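Local coordinates for protein lactate racemase (Thermoanaerobacterium thermosaccharolyticum, PDB 2YJG) that interconverts the D- and L-isomers of lactate with the help of a nickel-pincer cofactor derived from nicotinic acid mononucleotide, at residues Tyr294-Lys308 and Asp356-His370. Residues are numbered along the deposited sequence; the frame is centred on the assembly and turned at random.
Sequences YQSVKGMTAGEAACK and DQWEAQILARILINH
Glu359 lies over the ring of Tyr294 as the first of two knobs, Ile366 two turns on being the second, by which helix 357-369 engages helix 294-305, the axes crossing at 38° with 9.7 Å between them. The knob Glu359 fills a hollow made by Tyr294, Gln295, Val297 and Lys298. With CG anti to the backbone N (chi1 -151°), that carbon stands squarely over the tyrosine ring, 3.3 Å from the centroid in a CH-pi contact; the bend at chi2 (70°) then lays the carboxylate almost flat on the same face. Glu359 OE2 lies 2.6 Å from Tyr294 O, so close that the acid is probably protonated. Were Tyr294 an alanine, Glu359 CG would lose the ring face it rests on, and the carboxylate would probably be freer to turn.

Ile366 repeats the theme, its side chain sitting among Val297, Met300, Thr301 and Glu304, with CD1 3.7 Å from Met300 CB. Between the knobs, Val297 reaches the other way: CG1 rests on Ile362 CG2 at 3.6 Å, while CG2 lies against Leu363 CB. Farther along, the fully extended Glu304 crosses Arg365, which grips it side-on in a salt bridge: NE bonds to Glu304 OE2 and NH2 to Glu304 OE1, each at 2.9 Å and each on a syn lone pair, with the two groups nearly coplanar.

Gln295 and Lys298 probably bind substrate, and the Trp358 ring meets His200, a probable nickel ligand, so this helix pair probably borders the active site. Both helices belong to the C-terminal domain, where Met300 and Ile366 pack onto strand 371-375 of its parallel sheet, and helix 326-333 touches Val297 and Leu363.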
loop_
_atom_site.group_PDB
_atom_site.type_symbol
_atom_site.label_atom_id
_atom_site.label_comp_id
_atom_site.label_asym_id
_atom_site.label_seq_id
_atom_site.Cartn_x
_atom_site.Cartn_y
_atom_site.Cartn_z
ATOM N N TYR A 294 8.844 18.317 -24.521
ATOM C CA TYR A 294 10.037 17.968 -23.747
ATOM C C TYR A 294 10.520 16.554 -24.144
ATOM O O TYR A 294 11.681 16.350 -24.481
ATOM C CB TYR A 294 9.678 18.069 -22.268
ATOM C CG TYR A 294 10.836 17.908 -21.313
ATOM C CD1 TYR A 294 11.293 16.655 -20.982
ATOM C CD2 TYR A 294 11.459 19.011 -20.724
ATOM C CE1 TYR A 294 12.369 16.477 -20.102
ATOM C CE2 TYR A 294 12.506 18.843 -19.808
ATOM C CZ TYR A 294 12.950 17.595 -19.509
ATOM O OH TYR A 294 13.992 17.443 -18.640
ATOM N N GLN A 295 9.631 15.577 -24.095
ATOM C CA GLN A 295 9.993 14.190 -24.418
ATOM C C GLN A 295 10.365 14.036 -25.880
ATOM O O GLN A 295 11.207 13.240 -26.232
ATOM C CB GLN A 295 8.847 13.215 -24.082
ATOM C CG GLN A 295 8.659 12.950 -22.612
ATOM C CD GLN A 295 9.868 12.470 -21.944
ATOM O OE1 GLN A 295 10.589 11.604 -22.452
ATOM N NE2 GLN A 295 10.125 13.020 -20.739
ATOM N N SER A 296 9.716 14.801 -26.734
ATOM C CA SER A 296 9.903 14.668 -28.206
ATOM C C SER A 296 11.276 15.086 -28.735
ATOM O O SER A 296 11.675 14.658 -29.832
ATOM C CB SER A 296 8.835 15.458 -28.941
ATOM O OG SER A 296 9.153 16.862 -28.996
ATOM N N VAL A 297 12.016 15.864 -27.945
ATOM C CA VAL A 297 13.430 16.106 -28.250
ATOM C C VAL A 297 14.198 14.782 -28.399
ATOM O O VAL A 297 15.141 14.734 -29.165
ATOM C CB VAL A 297 14.067 17.003 -27.194
ATOM C CG1 VAL A 297 15.596 17.377 -27.547
ATOM C CG2 VAL A 297 13.223 18.292 -27.007
ATOM N N LYS A 298 13.822 13.723 -27.695
ATOM C CA LYS A 298 14.488 12.397 -27.837
ATOM C C LYS A 298 14.446 11.821 -29.270
ATOM O O LYS A 298 15.521 11.540 -29.891
ATOM C CB LYS A 298 13.955 11.415 -26.840
ATOM C CG LYS A 298 14.178 11.873 -25.349
ATOM C CD LYS A 298 13.457 11.007 -24.393
ATOM C CE LYS A 298 13.758 11.365 -22.935
ATOM N NZ LYS A 298 13.091 10.393 -21.959
ATOM N N GLY A 299 13.243 11.752 -29.821
ATOM C CA GLY A 299 13.020 11.335 -31.237
ATOM C C GLY A 299 13.699 12.286 -32.210
ATOM O O GLY A 299 14.209 11.904 -33.260
ATOM N N MET A 300 13.699 13.582 -31.891
ATOM C CA MET A 300 14.368 14.519 -32.763
ATOM C C MET A 300 15.867 14.270 -32.918
ATOM O O MET A 300 16.444 14.551 -34.006
ATOM C CB MET A 300 14.205 15.966 -32.276
ATOM C CG MET A 300 12.765 16.479 -32.191
ATOM S SD MET A 300 12.735 18.188 -31.640
ATOM C CE MET A 300 10.988 18.366 -31.384
ATOM N N THR A 301 16.491 13.782 -31.840
ATOM C CA THR A 301 17.931 13.434 -31.892
ATOM C C THR A 301 18.199 12.271 -32.864
ATOM O O THR A 301 19.273 12.228 -33.455
ATOM C CB THR A 301 18.598 13.082 -30.519
ATOM O OG1 THR A 301 18.089 11.856 -29.974
ATOM C CG2 THR A 301 18.525 14.290 -29.505
ATOM N N ALA A 302 17.246 11.329 -32.998
ATOM C CA ALA A 302 17.382 10.212 -33.952
ATOM C C ALA A 302 17.274 10.852 -35.342
ATOM O O ALA A 302 18.056 10.519 -36.222
ATOM C CB ALA A 302 16.262 9.163 -33.743
ATOM N N GLY A 303 16.336 11.790 -35.502
ATOM C CA GLY A 303 16.283 12.655 -36.689
ATOM C C GLY A 303 17.582 13.356 -37.059
ATOM O O GLY A 303 18.052 13.326 -38.234
ATOM N N GLU A 304 18.176 14.024 -36.064
ATOM C CA GLU A 304 19.364 14.800 -36.236
ATOM C C GLU A 304 20.488 13.948 -36.829
ATOM O O GLU A 304 21.169 14.391 -37.731
ATOM C CB GLU A 304 19.839 15.283 -34.858
ATOM C CG GLU A 304 21.083 16.177 -34.826
ATOM C CD GLU A 304 21.510 16.462 -33.366
ATOM O OE1 GLU A 304 21.208 15.645 -32.494
ATOM O OE2 GLU A 304 22.181 17.484 -33.093
ATOM N N ALA A 305 20.680 12.765 -36.268
ATOM C CA ALA A 305 21.697 11.842 -36.663
ATOM C C ALA A 305 21.514 11.293 -38.098
ATOM O O ALA A 305 22.509 10.944 -38.734
ATOM C CB ALA A 305 21.775 10.730 -35.659
ATOM N N ALA A 306 20.285 11.289 -38.612
ATOM C CA ALA A 306 20.000 10.843 -39.990
ATOM C C ALA A 306 19.780 11.936 -40.980
ATOM O O ALA A 306 19.378 11.639 -42.127
ATOM C CB ALA A 306 18.754 9.924 -40.005
ATOM N N CYS A 307 19.997 13.192 -40.570
ATOM C CA CYS A 307 19.713 14.338 -41.395
ATOM C C CYS A 307 21.032 15.044 -41.783
ATOM O O CYS A 307 21.969 15.132 -40.984
ATOM C CB CYS A 307 18.796 15.266 -40.616
ATOM S SG CYS A 307 17.943 16.469 -41.541
ATOM N N LYS A 308 21.120 15.482 -43.035
ATOM C CA LYS A 308 22.185 16.353 -43.475
ATOM C C LYS A 308 22.073 17.739 -42.796
ATOM O O LYS A 308 20.982 18.224 -42.488
ATOM C CB LYS A 308 22.095 16.532 -45.002
ATOM C CG LYS A 308 22.473 15.305 -45.824
ATOM C CD LYS A 308 22.486 15.717 -47.303
ATOM C CE LYS A 308 22.132 14.562 -48.233
ATOM N NZ LYS A 308 21.890 15.024 -49.669
ATOM N N ASP A 356 15.214 21.307 -16.377
ATOM C CA ASP A 356 14.829 21.403 -17.785
ATOM C C ASP A 356 15.967 21.913 -18.722
ATOM O O ASP A 356 15.826 21.788 -19.946
ATOM C CB ASP A 356 13.612 22.327 -18.017
ATOM C CG ASP A 356 12.279 21.798 -17.467
ATOM O OD1 ASP A 356 12.205 20.701 -16.802
ATOM O OD2 ASP A 356 11.266 22.537 -17.730
ATOM N N GLN A 357 17.058 22.473 -18.187
ATOM C CA GLN A 357 17.972 23.212 -19.048
ATOM C C GLN A 357 18.621 22.298 -20.112
ATOM O O GLN A 357 18.856 22.718 -21.245
ATOM C CB GLN A 357 19.019 23.975 -18.218
ATOM C CG GLN A 357 20.207 23.248 -17.782
ATOM C CD GLN A 357 21.345 24.206 -17.308
ATOM O OE1 GLN A 357 21.087 25.172 -16.551
ATOM N NE2 GLN A 357 22.585 23.903 -17.709
ATOM N N TRP A 358 18.909 21.064 -19.729
ATOM C CA TRP A 358 19.617 20.143 -20.599
ATOM C C TRP A 358 18.761 19.764 -21.845
ATOM O O TRP A 358 19.278 19.499 -22.928
ATOM C CB TRP A 358 20.051 18.927 -19.803
ATOM C CG TRP A 358 18.961 18.231 -19.058
ATOM C CD1 TRP A 358 18.184 17.225 -19.506
ATOM C CD2 TRP A 358 18.531 18.517 -17.729
ATOM N NE1 TRP A 358 17.276 16.844 -18.541
ATOM C CE2 TRP A 358 17.478 17.636 -17.434
ATOM C CE3 TRP A 358 18.913 19.447 -16.779
ATOM C CZ2 TRP A 358 16.806 17.648 -16.196
ATOM C CZ3 TRP A 358 18.313 19.422 -15.553
ATOM C CH2 TRP A 358 17.268 18.526 -15.255
ATOM N N GLU A 359 17.452 19.669 -21.626
ATOM C CA GLU A 359 16.486 19.315 -22.696
ATOM C C GLU A 359 16.444 20.469 -23.660
ATOM O O GLU A 359 16.378 20.289 -24.913
ATOM C CB GLU A 359 15.087 19.084 -22.097
ATOM C CG GLU A 359 14.154 18.108 -22.806
ATOM C CD GLU A 359 14.584 16.663 -22.706
ATOM O OE1 GLU A 359 15.606 16.395 -22.015
ATOM O OE2 GLU A 359 13.893 15.747 -23.293
ATOM N N ALA A 360 16.432 21.711 -23.144
ATOM C CA ALA A 360 16.510 22.878 -24.011
ATOM C C ALA A 360 17.841 22.967 -24.784
ATOM O O ALA A 360 17.877 23.383 -25.957
ATOM C CB ALA A 360 16.247 24.261 -23.241
ATOM N N GLN A 361 18.935 22.610 -24.112
ATOM C CA GLN A 361 20.240 22.687 -24.711
ATOM C C GLN A 361 20.284 21.739 -25.918
ATOM O O GLN A 361 20.741 22.087 -27.031
ATOM C CB GLN A 361 21.275 22.272 -23.665
ATOM C CG GLN A 361 22.706 22.455 -24.159
ATOM C CD GLN A 361 23.759 22.084 -23.131
ATOM O OE1 GLN A 361 23.459 21.920 -21.938
ATOM N NE2 GLN A 361 25.008 21.964 -23.591
ATOM N N ILE A 362 19.865 20.506 -25.688
ATOM C CA ILE A 362 19.799 19.547 -26.807
ATOM C C ILE A 362 18.922 19.962 -27.927
ATOM O O ILE A 362 19.352 19.834 -29.098
ATOM C CB ILE A 362 19.435 18.141 -26.299
ATOM C CG1 ILE A 362 20.541 17.740 -25.362
ATOM C CG2 ILE A 362 19.172 17.050 -27.567
ATOM C CD1 ILE A 362 20.254 16.525 -24.447
ATOM N N LEU A 363 17.709 20.476 -27.652
ATOM C CA LEU A 363 16.858 20.963 -28.751
ATOM C C LEU A 363 17.509 22.129 -29.482
ATOM O O LEU A 363 17.513 22.163 -30.723
ATOM C CB LEU A 363 15.475 21.341 -28.227
ATOM C CG LEU A 363 14.449 21.920 -29.188
ATOM C CD1 LEU A 363 14.168 20.828 -30.294
ATOM C CD2 LEU A 363 13.148 22.347 -28.456
ATOM N N ALA A 364 18.138 23.076 -28.742
ATOM C CA ALA A 364 18.881 24.133 -29.395
ATOM C C ALA A 364 20.008 23.594 -30.308
ATOM O O ALA A 364 20.183 24.071 -31.395
ATOM C CB ALA A 364 19.418 25.252 -28.363
ATOM N N ARG A 365 20.750 22.596 -29.870
ATOM C CA ARG A 365 21.804 21.970 -30.703
ATOM C C ARG A 365 21.168 21.542 -32.045
ATOM O O ARG A 365 21.688 21.847 -33.128
ATOM C CB ARG A 365 22.433 20.774 -29.986
ATOM C CG ARG A 365 23.473 20.106 -30.778
ATOM C CD ARG A 365 23.971 18.892 -30.112
ATOM N NE ARG A 365 23.026 17.768 -30.289
ATOM C CZ ARG A 365 22.797 16.811 -29.408
ATOM N NH1 ARG A 365 23.369 16.803 -28.195
ATOM N NH2 ARG A 365 21.906 15.883 -29.698
ATOM N N ILE A 366 19.994 20.893 -31.982
ATOM C CA ILE A 366 19.316 20.450 -33.218
ATOM C C ILE A 366 18.924 21.589 -34.108
ATOM O O ILE A 366 19.276 21.604 -35.241
ATOM C CB ILE A 366 18.104 19.570 -32.892
ATOM C CG1 ILE A 366 18.616 18.379 -32.155
ATOM C CG2 ILE A 366 17.360 19.062 -34.181
ATOM C CD1 ILE A 366 17.488 17.531 -31.551
ATOM N N LEU A 367 18.249 22.582 -33.563
ATOM C CA LEU A 367 17.689 23.650 -34.303
ATOM C C LEU A 367 18.708 24.639 -34.857
ATOM O O LEU A 367 18.365 25.504 -35.690
ATOM C CB LEU A 367 16.650 24.363 -33.414
ATOM C CG LEU A 367 15.444 23.612 -32.877
ATOM C CD1 LEU A 367 14.535 24.532 -31.991
ATOM C CD2 LEU A 367 14.642 23.083 -34.047
ATOM N N ILE A 368 19.942 24.595 -34.361
ATOM C CA ILE A 368 20.991 25.446 -34.912
ATOM C C ILE A 368 21.416 24.945 -36.271
ATOM O O ILE A 368 21.732 25.773 -37.097
ATOM C CB ILE A 368 22.243 25.536 -34.003
ATOM C CG1 ILE A 368 21.900 26.336 -32.733
ATOM C CG2 ILE A 368 23.429 26.244 -34.746
ATOM C CD1 ILE A 368 22.916 26.107 -31.662
ATOM N N ASN A 369 21.352 23.619 -36.502
ATOM C CA ASN A 369 21.793 22.965 -37.747
ATOM C C ASN A 369 20.644 22.426 -38.648
ATOM O O ASN A 369 20.929 21.927 -39.758
ATOM C CB ASN A 369 22.659 21.745 -37.423
ATOM C CG ASN A 369 24.045 22.072 -37.012
ATOM O OD1 ASN A 369 24.480 23.223 -36.998
ATOM N ND2 ASN A 369 24.778 21.012 -36.603
ATOM N N HIS A 370 19.413 22.440 -38.141
ATOM C CA HIS A 370 18.287 21.773 -38.821
ATOM C C HIS A 370 17.004 22.501 -38.560
ATOM O O HIS A 370 16.826 23.074 -37.481
ATOM C CB HIS A 370 18.101 20.336 -38.308
ATOM C CG HIS A 370 19.338 19.519 -38.368
ATOM N ND1 HIS A 370 20.197 19.388 -37.298
ATOM C CD2 HIS A 370 19.871 18.793 -39.379
ATOM C CE1 HIS A 370 21.223 18.628 -37.662
ATOM N NE2 HIS A 370 21.025 18.219 -38.906
HETATM O O HOH W 1 13.590 18.886 -15.489
HETATM O O HOH W 2 22.506 19.373 -34.696
#